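Local atomic coordinates of cellulosomal scaffoldin anchoring protein C (Acetivibrio cellulolyticus, PDB entry 4UYP), a protein that carries cohesin domains, one of them modelled here, that bind the dockerin of the adaptor scaffoldin ScaB and so anchor the cellulosome to the bacterial cell surface. Residues M1-I6 against F23-K28; S29-L34 against T119-S124; A73-E78 against G91-I96. One frame throughout, in Å; residues are numbered along the deposited sequence. Where two conformers were deposited one is given.

Interaction 1: M1-I6 against F23-K28; sequences MLQVDI and FTNVPK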
ATOM      1  N   MET C   1     -23.096  -5.774  -1.734  1.00 20.71           N
ATOM      2  CA  MET C   1     -22.401  -4.474  -1.505  0.50 19.67           C
ATOM      3  C   MET C   1     -21.518  -4.173  -2.700  1.00 16.99           C
ATOM      4  O   MET C   1     -21.370  -5.033  -3.577  1.00 16.25           O
ATOM      5  CB  MET C   1     -21.568  -4.569  -0.272  0.50 24.62           C
ATOM      6  CG  MET C   1     -20.406  -5.515  -0.364  0.50 27.56           C
ATOM      7  SD  MET C   1     -20.151  -6.099   1.292  0.50 39.53           S
ATOM      8  CE  MET C   1     -21.598  -7.182   1.389  0.50 25.74           C
ATOM      9  N   LEU C   2     -21.071  -2.921  -2.751  1.00 12.52           N
ATOM     10  CA  LEU C   2     -20.173  -2.503  -3.862  1.00 13.59           C
ATOM     11  C   LEU C   2     -18.938  -3.401  -3.871  1.00 12.57           C
ATOM     12  O   LEU C   2     -18.333  -3.621  -2.813  1.00 13.36           O
ATOM     13  CB  LEU C   2     -19.763  -1.087  -3.520  1.00 13.16           C
ATOM     14  CG  LEU C   2     -18.758  -0.453  -4.495  1.00 11.52           C
ATOM     15  CD1 LEU C   2     -19.257  -0.360  -5.921  1.00 12.57           C
ATOM     16  CD2 LEU C   2     -18.318   0.953  -4.002  1.00 13.44           C
ATOM     17  N   GLN C   3     -18.593  -3.836  -5.095  1.00 12.17           N
ATOM     18  CA  GLN C   3     -17.397  -4.737  -5.258  1.00 13.10           C
ATOM     19  C   GLN C   3     -16.526  -4.076  -6.304  1.00 12.77           C
ATOM     20  O   GLN C   3     -16.958  -3.769  -7.441  1.00 14.12           O
ATOM     21  CB  GLN C   3     -17.870  -6.107  -5.779  1.00 17.48           C
ATOM     22  CG  GLN C   3     -18.736  -6.938  -4.837  1.00 22.45           C
ATOM     23  CD  GLN C   3     -19.389  -8.118  -5.559  1.00 35.10           C
ATOM     24  OE1 GLN C   3     -18.967  -8.526  -6.662  1.00 40.65           O
ATOM     25  NE2 GLN C   3     -20.449  -8.654  -4.962  1.00 38.29           N
ATOM     26  N   VAL C   4     -15.271  -3.968  -5.884  1.00 11.37           N
ATOM     27  CA  VAL C   4     -14.215  -3.429  -6.828  1.00 11.40           C
ATOM     28  C   VAL C   4     -13.336  -4.644  -7.230  1.00 12.35           C
ATOM     29  O   VAL C   4     -12.841  -5.384  -6.366  1.00 15.07           O
ATOM     30  CB  VAL C   4     -13.406  -2.400  -6.123  1.00 14.28           C
ATOM     31  CG1 VAL C   4     -12.338  -1.789  -7.110  1.00 17.49           C
ATOM     32  CG2 VAL C   4     -14.329  -1.284  -5.645  1.00 16.01           C
ATOM     33  N   ASP C   5     -13.155  -4.779  -8.526  1.00 12.22           N
ATOM     34  CA  ASP C   5     -12.361  -5.941  -9.053  1.00 13.39           C
ATOM     35  C   ASP C   5     -11.173  -5.364  -9.819  1.00 12.75           C
ATOM     36  O   ASP C   5     -11.394  -4.594 -10.789  1.00 12.04           O
ATOM     37  CB  ASP C   5     -13.172  -6.755  -9.952  1.00 16.23           C
ATOM     38  CG  ASP C   5     -12.431  -7.958 -10.433  1.00 25.37           C
ATOM     39  OD1 ASP C   5     -12.435  -8.990  -9.746  1.00 30.98           O
ATOM     40  OD2 ASP C   5     -11.804  -7.864 -11.590  1.00 20.98           O
ATOM     41  N   ILE C   6      -9.962  -5.796  -9.466  1.00 12.21           N
ATOM     42  CA  ILE C   6      -8.737  -5.552 -10.304  1.00 10.53           C
ATOM     43  C   ILE C   6      -8.604  -6.767 -11.186  1.00 11.41           C
ATOM     44  O   ILE C   6      -8.402  -7.912 -10.659  1.00 11.93           O
ATOM     45  CB  ILE C   6      -7.523  -5.326  -9.430  1.00  9.59           C
ATOM     46  CG1 ILE C   6      -7.709  -4.107  -8.485  1.00 11.02           C
ATOM     47  CG2 ILE C   6      -6.246  -5.200 -10.285  1.00  9.55           C
ATOM     48  CD1 ILE C   6      -6.516  -3.900  -7.611  1.00 12.05           C
ATOM     49  N   PHE C  23     -16.254  -1.830 -11.286  1.00  9.74           N
ATOM     50  CA  PHE C  23     -17.125  -1.712 -10.121  1.00 10.39           C
ATOM     51  C   PHE C  23     -18.489  -2.434 -10.410  1.00 10.38           C
ATOM     52  O   PHE C  23     -19.109  -2.291 -11.481  1.00 11.84           O
ATOM     53  CB  PHE C  23     -17.558  -0.251  -9.947  1.00  9.98           C
ATOM     54  CG  PHE C  23     -16.469   0.755  -9.561  1.00  9.64           C
ATOM     55  CD1 PHE C  23     -15.179   0.338  -9.179  1.00  9.12           C
ATOM     56  CD2 PHE C  23     -16.751   2.139  -9.601  1.00  9.75           C
ATOM     57  CE1 PHE C  23     -14.185   1.301  -8.842  1.00 10.32           C
ATOM     58  CE2 PHE C  23     -15.793   3.078  -9.192  1.00  9.80           C
ATOM     59  CZ  PHE C  23     -14.514   2.661  -8.819  1.00 10.07           C
ATOM     60  N   THR C  24     -18.857  -3.250  -9.424  1.00 10.90           N
ATOM     61  CA  THR C  24     -20.096  -4.067  -9.501  0.50 11.94           C
ATOM     62  C   THR C  24     -20.949  -3.700  -8.295  1.00 11.66           C
ATOM     63  O   THR C  24     -20.475  -3.446  -7.233  1.00 12.64           O
ATOM     64  CB  THR C  24     -19.704  -5.580  -9.611  0.50 11.23           C
ATOM     65  OG1 THR C  24     -19.158  -5.774 -10.944  0.50 12.43           O
ATOM     66  CG2 THR C  24     -20.968  -6.508  -9.590  0.50 11.06           C
ATOM     67  N   ASN C  25     -22.282  -3.781  -8.491  1.00 12.38           N
ATOM     68  CA  ASN C  25     -23.266  -3.431  -7.419  1.00 13.44           C
ATOM     69  C   ASN C  25     -23.076  -1.979  -6.939  1.00 10.83           C
ATOM     70  O   ASN C  25     -23.102  -1.623  -5.735  1.00 13.49           O
ATOM     71  CB  ASN C  25     -23.163  -4.370  -6.206  1.00 13.62           C
ATOM     72  CG  ASN C  25     -23.328  -5.819  -6.570  1.00 16.08           C
ATOM     73  OD1 ASN C  25     -23.992  -6.200  -7.496  1.00 19.13           O
ATOM     74  ND2 ASN C  25     -22.562  -6.611  -5.885  1.00 20.91           N
ATOM     75  N   VAL C  26     -22.845  -1.096  -7.940  1.00 11.08           N
ATOM     76  CA  VAL C  26     -22.715   0.317  -7.577  1.00 11.08           C
ATOM     77  C   VAL C  26     -24.094   0.826  -7.003  1.00 11.41           C
ATOM     78  O   VAL C  26     -25.090   0.562  -7.685  1.00 13.26           O
ATOM     79  CB  VAL C  26     -22.304   1.125  -8.827  1.00 11.05           C
ATOM     80  CG1 VAL C  26     -22.358   2.650  -8.634  1.00 11.69           C
ATOM     81  CG2 VAL C  26     -20.865   0.712  -9.306  1.00 12.31           C
ATOM     82  N   PRO C  27     -24.060   1.613  -5.976  1.00 11.95           N
ATOM     83  CA  PRO C  27     -25.351   2.090  -5.401  1.00 13.14           C
ATOM     84  C   PRO C  27     -26.009   2.982  -6.418  1.00 14.05           C
ATOM     85  O   PRO C  27     -25.430   3.921  -6.981  1.00 13.15           O
ATOM     86  CB  PRO C  27     -24.901   2.869  -4.155  1.00 13.44           C
ATOM     87  CG  PRO C  27     -23.451   3.276  -4.429  1.00 15.01           C
ATOM     88  CD  PRO C  27     -22.941   1.997  -5.101  1.00 14.20           C
ATOM     89  N   LYS C  28     -27.365   2.770  -6.588  1.00 13.55           N
ATOM     90  CA  LYS C  28     -28.060   3.627  -7.527  1.00 14.27           C
ATOM     91  C   LYS C  28     -28.190   5.096  -7.098  1.00 12.38           C
ATOM     92  O   LYS C  28     -28.391   5.976  -7.960  1.00 14.39           O
ATOM     93  CB  LYS C  28     -29.487   3.017  -7.827  1.00 14.68           C
ATOM     94  CG  LYS C  28     -29.334   1.554  -8.302  1.00 17.88           C
ATOM     95  CD  LYS C  28     -28.581   1.519  -9.607  1.00 18.56           C
ATOM     96  CE  LYS C  28     -28.873   0.118 -10.231  1.00 23.48           C
ATOM     97  NZ  LYS C  28     -27.978  -0.170 -11.380  1.00 27.92           N
TER
HETATM   98  O   HOH W   1     -16.391  -5.544  -9.837  1.00 16.94           O
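The ring of Phe23 meets both methyls of Val4 obliquely along its CD1–CE1 bond, with Val4 CG2 4.0 Å from Phe23 CD1 and Val4 CG1 4.0 Å from Phe23 CE1. Beyond this pair the same ring stacks on Phe93 and meets Phe121 edge-to-face. The two amides of the contact, Gln3 and Asn25, stand almost perpendicular, their planes 86° apart. Their nitrogens come close, but both are donors and no bond joins them. Asn25 ND2 instead gives a hydrogen to Met1 O at 3.0 Å, the acceptor lying near the amide plane while the donor sits above the carbonyl plane of Met1.

Between the amides and the aromatic side runs the backbone pairing. Gln3 N donates to Thr24 O (2.9 Å) and Thr24 N to Gln3 O (2.8 Å), both nearly straight and in the carbonyl planes. One water donates to Gln3 O and also hydrogen-bonds Thr24 OG1, so two donors grip that carbonyl. On the face of Val4 and Phe23, Leu2 has CG anti to its backbone N (chi1 177°); this and chi2 bring Leu2 CD1 to 3.9 Å from Val26 CG2. Where the strand pairing ends, Asn25 and Val26 give their backbone N-H groups to the carboxylate of Asp90. Asp5 and Ile6, further along the first strand, belong to a calcium site known for this protein but unoccupied in this chain. Two antiparallel strands adjacent in the chain, 3-11 and 16-24, form a beta hairpin of the cohesin beta sandwich, with Val4 and Phe23 turned inward.

Interaction 2: S29-L34 against T119-S124; sequences SGIYAL and TSFYYS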
ATOM      1  N   SER C  29     -28.015   5.321  -5.799  1.00 13.15           N
ATOM      2  CA  SER C  29     -28.010   6.712  -5.346  1.00 14.32           C
ATOM      3  C   SER C  29     -26.755   7.452  -5.707  1.00 13.60           C
ATOM      4  O   SER C  29     -26.692   8.683  -5.596  1.00 14.43           O
ATOM      5  CB  SER C  29     -28.238   6.742  -3.811  1.00 13.71           C
ATOM      6  OG  SER C  29     -27.271   6.091  -3.055  1.00 15.89           O
ATOM      7  N   GLY C  30     -25.705   6.684  -6.036  1.00 12.40           N
ATOM      8  CA  GLY C  30     -24.526   7.341  -6.627  1.00 11.65           C
ATOM      9  C   GLY C  30     -23.315   7.412  -5.699  1.00 11.84           C
ATOM     10  O   GLY C  30     -23.445   7.676  -4.483  1.00 12.68           O
ATOM     11  N   ILE C  31     -22.124   7.227  -6.326  1.00 10.62           N
ATOM     12  CA  ILE C  31     -20.866   7.489  -5.650  1.00 10.91           C
ATOM     13  C   ILE C  31     -20.458   8.912  -6.012  1.00 10.95           C
ATOM     14  O   ILE C  31     -20.323   9.236  -7.230  1.00 10.71           O
ATOM     15  CB  ILE C  31     -19.767   6.500  -6.144  1.00 10.61           C
ATOM     16  CG1 ILE C  31     -20.180   5.029  -5.894  1.00 10.88           C
ATOM     17  CG2 ILE C  31     -18.466   6.875  -5.428  1.00 12.21           C
ATOM     18  CD1 ILE C  31     -19.200   4.005  -6.613  1.00 11.17           C
ATOM     19  N   TYR C  32     -20.369   9.775  -4.991  1.00 10.47           N
ATOM     20  CA  TYR C  32     -20.001  11.165  -5.217  1.00 10.11           C
ATOM     21  C   TYR C  32     -18.483  11.386  -5.288  1.00  9.61           C
ATOM     22  O   TYR C  32     -18.027  12.339  -5.931  1.00 10.09           O
ATOM     23  CB  TYR C  32     -20.625  11.926  -4.000  1.00 10.47           C
ATOM     24  CG  TYR C  32     -20.491  13.422  -4.023  1.00 10.04           C
ATOM     25  CD1 TYR C  32     -21.111  14.164  -5.067  1.00 10.82           C
ATOM     26  CD2 TYR C  32     -19.772  14.120  -3.085  1.00 11.48           C
ATOM     27  CE1 TYR C  32     -21.048  15.558  -5.053  1.00 12.37           C
ATOM     28  CE2 TYR C  32     -19.714  15.537  -3.043  1.00 10.96           C
ATOM     29  CZ  TYR C  32     -20.340  16.229  -4.050  1.00 11.79           C
ATOM     30  OH  TYR C  32     -20.315  17.604  -4.073  1.00 13.10           O
ATOM     31  N   ALA C  33     -17.723  10.597  -4.487  1.00  9.53           N
ATOM     32  CA  ALA C  33     -16.252  10.843  -4.469  1.00  9.89           C
ATOM     33  C   ALA C  33     -15.629   9.515  -4.090  1.00  9.86           C
ATOM     34  O   ALA C  33     -16.152   8.744  -3.318  1.00 11.02           O
ATOM     35  CB  ALA C  33     -15.856  11.921  -3.453  1.00 11.99           C
ATOM     36  N   LEU C  34     -14.430   9.251  -4.619  1.00  8.30           N
ATOM     37  CA  LEU C  34     -13.690   8.022  -4.258  1.00  8.53           C
ATOM     38  C   LEU C  34     -12.248   8.263  -4.578  1.00  8.50           C
ATOM     39  O   LEU C  34     -11.847   9.063  -5.441  1.00  8.20           O
ATOM     40  CB  LEU C  34     -14.231   6.794  -5.036  1.00  8.26           C
ATOM     41  CG  LEU C  34     -13.851   6.739  -6.535  1.00  7.79           C
ATOM     42  CD1 LEU C  34     -12.618   5.800  -6.679  1.00  9.22           C
ATOM     43  CD2 LEU C  34     -15.064   6.162  -7.310  1.00  9.19           C
ATOM     44  N   THR C 119      -7.755   4.033  -0.239  1.00  9.14           N
ATOM     45  CA  THR C 119      -8.932   3.741  -1.071  1.00  9.06           C
ATOM     46  C   THR C 119     -10.121   3.965  -0.203  1.00 11.32           C
ATOM     47  O   THR C 119     -10.248   3.334   0.875  1.00 12.86           O
ATOM     48  CB  THR C 119      -8.897   2.302  -1.532  1.00 10.32           C
ATOM     49  OG1 THR C 119      -7.710   2.129  -2.361  1.00 10.15           O
ATOM     50  CG2 THR C 119     -10.105   1.868  -2.381  1.00 11.30           C
ATOM     51  N   SER C 120     -11.054   4.794  -0.702  1.00 10.02           N
ATOM     52  CA  SER C 120     -12.313   5.033   0.081  0.50  8.71           C
ATOM     53  C   SER C 120     -13.351   5.487  -0.911  1.00  9.56           C
ATOM     54  O   SER C 120     -13.059   6.048  -1.971  1.00  9.56           O
ATOM     55  CB  SER C 120     -12.203   6.131   1.147  0.50  9.00           C
ATOM     56  OG  SER C 120     -12.030   7.458   0.636  0.50  6.41           O
ATOM     57  N   PHE C 121     -14.615   5.290  -0.564  1.00  9.43           N
ATOM     58  CA  PHE C 121     -15.784   5.572  -1.430  1.00  9.58           C
ATOM     59  C   PHE C 121     -16.850   6.299  -0.630  1.00 11.20           C
ATOM     60  O   PHE C 121     -17.081   5.911   0.533  1.00 10.69           O
ATOM     61  CB  PHE C 121     -16.382   4.306  -1.957  1.00 10.46           C
ATOM     62  CG  PHE C 121     -15.501   3.562  -2.946  1.00 10.73           C
ATOM     63  CD1 PHE C 121     -14.445   2.779  -2.490  1.00 13.88           C
ATOM     64  CD2 PHE C 121     -15.770   3.620  -4.251  1.00 10.45           C
ATOM     65  CE1 PHE C 121     -13.657   2.114  -3.490  1.00 14.07           C
ATOM     66  CE2 PHE C 121     -15.020   2.948  -5.217  1.00 13.55           C
ATOM     67  CZ  PHE C 121     -13.937   2.239  -4.802  1.00 12.97           C
ATOM     68  N   TYR C 122     -17.414   7.330  -1.229  1.00 10.28           N
ATOM     69  CA  TYR C 122     -18.397   8.219  -0.487  1.00 10.40           C
ATOM     70  C   TYR C 122     -19.677   8.370  -1.296  1.00 10.77           C
ATOM     71  O   TYR C 122     -19.658   8.670  -2.479  1.00 10.88           O
ATOM     72  CB  TYR C 122     -17.795   9.561  -0.235  1.00  9.63           C
ATOM     73  CG  TYR C 122     -16.795   9.549   0.924  1.00 10.61           C
ATOM     74  CD1 TYR C 122     -15.461   9.088   0.756  1.00 11.38           C
ATOM     75  CD2 TYR C 122     -17.208   9.885   2.210  1.00 11.13           C
ATOM     76  CE1 TYR C 122     -14.631   9.012   1.843  1.00 11.68           C
ATOM     77  CE2 TYR C 122     -16.361   9.759   3.285  1.00 11.12           C
ATOM     78  CZ  TYR C 122     -15.074   9.351   3.103  1.00 11.57           C
ATOM     79  OH  TYR C 122     -14.184   9.204   4.177  1.00 14.62           O
ATOM     80  N   TYR C 123     -20.810   8.237  -0.615  1.00 11.06           N
ATOM     81  CA  TYR C 123     -22.125   8.616  -1.190  1.00 10.66           C
ATOM     82  C   TYR C 123     -22.314  10.147  -1.222  1.00 11.14           C
ATOM     83  O   TYR C 123     -23.054  10.603  -2.080  1.00 12.18           O
ATOM     84  CB  TYR C 123     -23.173   8.166  -0.149  1.00 11.44           C
ATOM     85  CG  TYR C 123     -23.363   6.669  -0.010  1.00 11.26           C
ATOM     86  CD1 TYR C 123     -23.809   5.868  -1.082  1.00 12.21           C
ATOM     87  CD2 TYR C 123     -23.124   6.063   1.251  1.00 12.51           C
ATOM     88  CE1 TYR C 123     -24.003   4.519  -0.916  1.00 14.30           C
ATOM     89  CE2 TYR C 123     -23.368   4.667   1.386  1.00 13.03           C
ATOM     90  CZ  TYR C 123     -23.810   3.953   0.309  1.00 14.63           C
ATOM     91  OH  TYR C 123     -24.007   2.563   0.422  1.00 15.99           O
ATOM     92  N   SER C 124     -21.588  10.913  -0.360  1.00 11.92           N
ATOM     93  CA  SER C 124     -21.700  12.381  -0.319  1.00 11.80           C
ATOM     94  C   SER C 124     -20.484  12.853   0.412  1.00 13.71           C
ATOM     95  O   SER C 124     -19.630  12.023   0.825  1.00 12.60           O
ATOM     96  CB  SER C 124     -22.973  12.707   0.545  1.00 12.27           C
ATOM     97  OG  SER C 124     -22.649  12.436   1.923  1.00 15.60           O
TER
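Leu34 holds CG in the crowded position between backbone N and carbonyl carbon (chi1 74°), while Phe121 turns CG beside its own N (chi1 -68°). The two side chains therefore run side by side in the same direction. Leu34 CB lies 3.6 Å from Phe121 CD2, and Leu34 CD2 reaches Phe121 CE2 at 3.8 Å; Ile31 CD1 crosses obliquely to the same ring. Tyr32 has CG anti to its N (chi1 -176°), setting CB 3.4 Å from Tyr123 O and the ring beside the Ser124 backbone.

Two residues, Tyr32 and Ala33, sit opposite the single Tyr122, which makes a classic beta bulge at the start of the antiparallel pairing of strands 33-39 and 109-122, part of the sandwich face on which type I cohesins bind dockerin. Tyr32 N donates to Tyr122 O at 2.8 Å. A second, weak bond runs from Ala33 N to Tyr122 O at 3.4 Å. In return Tyr122 N donates to Ala33 O (2.8 Å), nearly along the C=O axis. On the outward side, Tyr32 OH bonds Asp59 of the ScaB chain and Tyr122 OH weakly bonds Lys50 of that chain. Arg83 grips Tyr123 O and Ser29 O together.

Interaction 3: A73-E78 against G91-I96; sequences ASMTFE and GVFATI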
ATOM      1  N   ALA C  73      -0.178   3.371  -7.988  1.00  9.68           N
ATOM      2  CA  ALA C  73      -1.039   4.133  -8.918  1.00 10.20           C
ATOM      3  C   ALA C  73      -2.285   4.502  -8.175  1.00  9.36           C
ATOM      4  O   ALA C  73      -2.934   3.663  -7.576  1.00  9.70           O
ATOM      5  CB  ALA C  73      -1.384   3.325 -10.163  1.00 10.54           C
ATOM      6  N   SER C  74      -2.688   5.766  -8.333  1.00  9.63           N
ATOM      7  CA  SER C  74      -3.863   6.338  -7.600  0.50  7.70           C
ATOM      8  C   SER C  74      -4.791   6.996  -8.586  1.00  8.65           C
ATOM      9  O   SER C  74      -4.346   7.631  -9.535  1.00  9.26           O
ATOM     10  CB  SER C  74      -3.484   7.425  -6.600  0.50  7.14           C
ATOM     11  OG  SER C  74      -2.534   6.913  -5.636  0.50  6.15           O
ATOM     12  N   MET C  75      -6.058   6.841  -8.323  1.00  8.59           N
ATOM     13  CA  MET C  75      -7.152   7.399  -9.163  0.50  7.85           C
ATOM     14  C   MET C  75      -8.140   8.095  -8.212  1.00  8.87           C
ATOM     15  O   MET C  75      -8.482   7.491  -7.186  1.00 10.25           O
ATOM     16  CB  MET C  75      -7.839   6.238  -9.951  0.50  7.53           C
ATOM     17  CG  MET C  75      -6.978   5.793 -11.170  0.50  7.99           C
ATOM     18  SD  MET C  75      -6.810   3.974 -11.200  0.50  7.05           S
ATOM     19  CE  MET C  75      -5.633   3.605  -9.857  0.50  7.16           C
ATOM     20  N   THR C  76      -8.637   9.254  -8.608  1.00  8.71           N
ATOM     21  CA  THR C  76      -9.780   9.846  -7.848  1.00  8.71           C
ATOM     22  C   THR C  76     -10.901  10.193  -8.778  1.00  9.98           C
ATOM     23  O   THR C  76     -10.714  10.541  -9.953  1.00  9.54           O
ATOM     24  CB  THR C  76      -9.445  11.128  -7.060  1.00  9.62           C
ATOM     25  OG1 THR C  76      -8.894  12.156  -7.921  1.00 10.10           O
ATOM     26  CG2 THR C  76      -8.363  10.782  -6.007  1.00 10.49           C
ATOM     27  N   PHE C  77     -12.118  10.098  -8.222  1.00  9.29           N
ATOM     28  CA  PHE C  77     -13.341  10.624  -8.871  1.00  8.43           C
ATOM     29  C   PHE C  77     -14.004  11.584  -7.919  1.00  9.61           C
ATOM     30  O   PHE C  77     -14.118  11.316  -6.701  1.00  9.57           O
ATOM     31  CB  PHE C  77     -14.313   9.485  -9.150  1.00  9.27           C
ATOM     32  CG  PHE C  77     -15.651   9.946  -9.688  1.00  9.51           C
ATOM     33  CD1 PHE C  77     -15.780  10.437 -10.992  1.00 10.03           C
ATOM     34  CD2 PHE C  77     -16.763   9.938  -8.869  1.00  9.39           C
ATOM     35  CE1 PHE C  77     -17.002  10.863 -11.498  1.00 11.36           C
ATOM     36  CE2 PHE C  77     -18.000  10.378  -9.357  1.00 10.08           C
ATOM     37  CZ  PHE C  77     -18.122  10.837 -10.649  1.00 10.75           C
ATOM     38  N   GLU C  78     -14.350  12.775  -8.434  1.00  9.74           N
ATOM     39  CA  GLU C  78     -15.109  13.779  -7.656  1.00 10.33           C
ATOM     40  C   GLU C  78     -16.269  14.199  -8.548  1.00  9.93           C
ATOM     41  O   GLU C  78     -16.001  14.900  -9.573  1.00 10.36           O
ATOM     42  CB  GLU C  78     -14.232  14.929  -7.305  1.00 11.67           C
ATOM     43  CG  GLU C  78     -12.978  14.595  -6.428  1.00 11.50           C
ATOM     44  CD  GLU C  78     -11.825  15.630  -6.642  1.00 13.62           C
ATOM     45  OE1 GLU C  78     -11.365  15.824  -7.809  1.00 16.24           O
ATOM     46  OE2 GLU C  78     -11.497  16.171  -5.539  1.00 19.23           O
ATOM     47  N   GLY C  91     -19.556  -1.020 -14.153  1.00 11.45           N
ATOM     48  CA  GLY C  91     -18.745  -1.038 -15.391  1.00 12.59           C
ATOM     49  C   GLY C  91     -17.315  -0.783 -15.055  1.00 11.41           C
ATOM     50  O   GLY C  91     -16.875  -0.918 -13.944  1.00 11.14           O
ATOM     51  N   VAL C  92     -16.556  -0.455 -16.101  1.00 11.33           N
ATOM     52  CA  VAL C  92     -15.116  -0.189 -15.942  1.00 11.26           C
ATOM     53  C   VAL C  92     -14.877   1.251 -15.497  1.00  9.63           C
ATOM     54  O   VAL C  92     -15.273   2.255 -16.205  1.00 10.38           O
ATOM     55  CB  VAL C  92     -14.412  -0.445 -17.283  1.00 11.03           C
ATOM     56  CG1 VAL C  92     -12.901  -0.173 -17.146  1.00 12.07           C
ATOM     57  CG2 VAL C  92     -14.608  -1.949 -17.694  1.00 13.36           C
ATOM     58  N   PHE C  93     -14.209   1.382 -14.354  1.00  8.88           N
ATOM     59  CA  PHE C  93     -13.844   2.664 -13.843  1.00  8.61           C
ATOM     60  C   PHE C  93     -12.579   3.162 -14.541  1.00  9.81           C
ATOM     61  O   PHE C  93     -12.528   4.340 -14.893  1.00  9.59           O
ATOM     62  CB  PHE C  93     -13.581   2.503 -12.329  1.00  8.94           C
ATOM     63  CG  PHE C  93     -12.974   3.691 -11.677  1.00  8.43           C
ATOM     64  CD1 PHE C  93     -13.756   4.895 -11.560  1.00 10.52           C
ATOM     65  CD2 PHE C  93     -11.737   3.629 -11.098  1.00 10.32           C
ATOM     66  CE1 PHE C  93     -13.220   6.021 -10.877  1.00 11.22           C
ATOM     67  CE2 PHE C  93     -11.199   4.765 -10.463  1.00 11.47           C
ATOM     68  CZ  PHE C  93     -11.942   5.919 -10.403  1.00 10.13           C
ATOM     69  N   ALA C  94     -11.544   2.303 -14.676  1.00  8.92           N
ATOM     70  CA  ALA C  94     -10.263   2.725 -15.279  1.00  8.87           C
ATOM     71  C   ALA C  94      -9.546   1.498 -15.650  1.00  8.78           C
ATOM     72  O   ALA C  94      -9.829   0.395 -15.132  1.00 10.83           O
ATOM     73  CB  ALA C  94      -9.447   3.600 -14.298  1.00  9.18           C
ATOM     74  N   THR C  95      -8.542   1.631 -16.521  1.00  8.78           N
ATOM     75  CA  THR C  95      -7.658   0.526 -16.895  0.50  7.84           C
ATOM     76  C   THR C  95      -6.233   1.000 -16.748  1.00  8.94           C
ATOM     77  O   THR C  95      -5.889   2.078 -17.236  1.00  9.19           O
ATOM     78  CB  THR C  95      -7.923   0.095 -18.313  0.50  7.10           C
ATOM     79  OG1 THR C  95      -9.310  -0.318 -18.425  0.50  7.15           O
ATOM     80  CG2 THR C  95      -7.050  -1.124 -18.730  0.50  5.74           C
ATOM     81  N   ILE C  96      -5.426   0.197 -16.089  1.00  8.39           N
ATOM     82  CA  ILE C  96      -3.994   0.560 -15.916  1.00  8.55           C
ATOM     83  C   ILE C  96      -3.187  -0.220 -16.971  1.00  8.77           C
ATOM     84  O   ILE C  96      -3.362  -1.474 -17.022  1.00  9.31           O
ATOM     85  CB  ILE C  96      -3.466   0.228 -14.548  1.00  9.34           C
ATOM     86  CG1 ILE C  96      -4.303   0.981 -13.498  1.00 11.06           C
ATOM     87  CG2 ILE C  96      -1.986   0.647 -14.413  1.00 10.55           C
ATOM     88  CD1 ILE C  96      -4.016   0.436 -12.116  1.00 11.31           C
TER
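Two consecutive residues of one strand, Phe93 and Ala94, both point at the opposing strand. Phe93 has a psi of -46°, far from the extended value, and with Ala94 it sits opposite the single Ile21 of the neighbouring strand 16-24 in a classic beta bulge. The break in alternation gives strand 91-96 two adjacent inward side chains, one long and one short. Phe93 has CG anti to its backbone N and drives the ring across to strand 73-78, which it meets with its edge. Phe93 CE2 lies 3.7 Å from Met75 CB, and on the other side of the ring tip Phe93 CE1 lies 4.0 Å from Phe77 CB.

No hydrogen bond joins these segments. Their axes approach to 9.2 Å and their directions differ by 145°, the spacing of strands in two layers and not of neighbours in one. This is the interior of the cohesin beta sandwich, where strand 72-78, beside 33-39 and 62-67, packs over strand 91-100. Met75, given here in one of two conformers, is bent along its chain, with chi2 at 132°. The bend lays Met75 SD over the small Ala94, 4.1 Å from Ala94 CB, and sends Met75 CE onward to Ile96 CD1 at 4.2 Å. Ile96 CD1 also meets Ala73 CB at 4.4 Å, so each alanine, Ala94 and Ala73, lies against a long side chain of the other strand, Met75 and Ile96. The ring of Phe77 leads away from the contact toward Ile56 and Ile87. Facing the other way, Ser74 OG bonds Leu26 O of the ScaB chain, and Glu78 forms a salt bridge with Arg22 of that chain.

Interaction 3 is wholly buried, near the centre of the chain, and purely apolar because it spans the two layers; interactions 1 and 2 pair strands within a layer and rest on backbone hydrogen bonds. Interaction 1 is partly exposed, with a water and amides on its outer side, whereas interaction 2 is buried, partly by the ScaB chain. The Phe23 ring of interaction 1 bridges all three, also packing on Leu34 of interaction 2. Backbone contacts, probably hydrogen bonds, continue the pairing from Phe23 N to Gly91 O and from Leu34 N to Phe77 O. Along the chain, interaction 3 nests inside the loop closed by interaction 2.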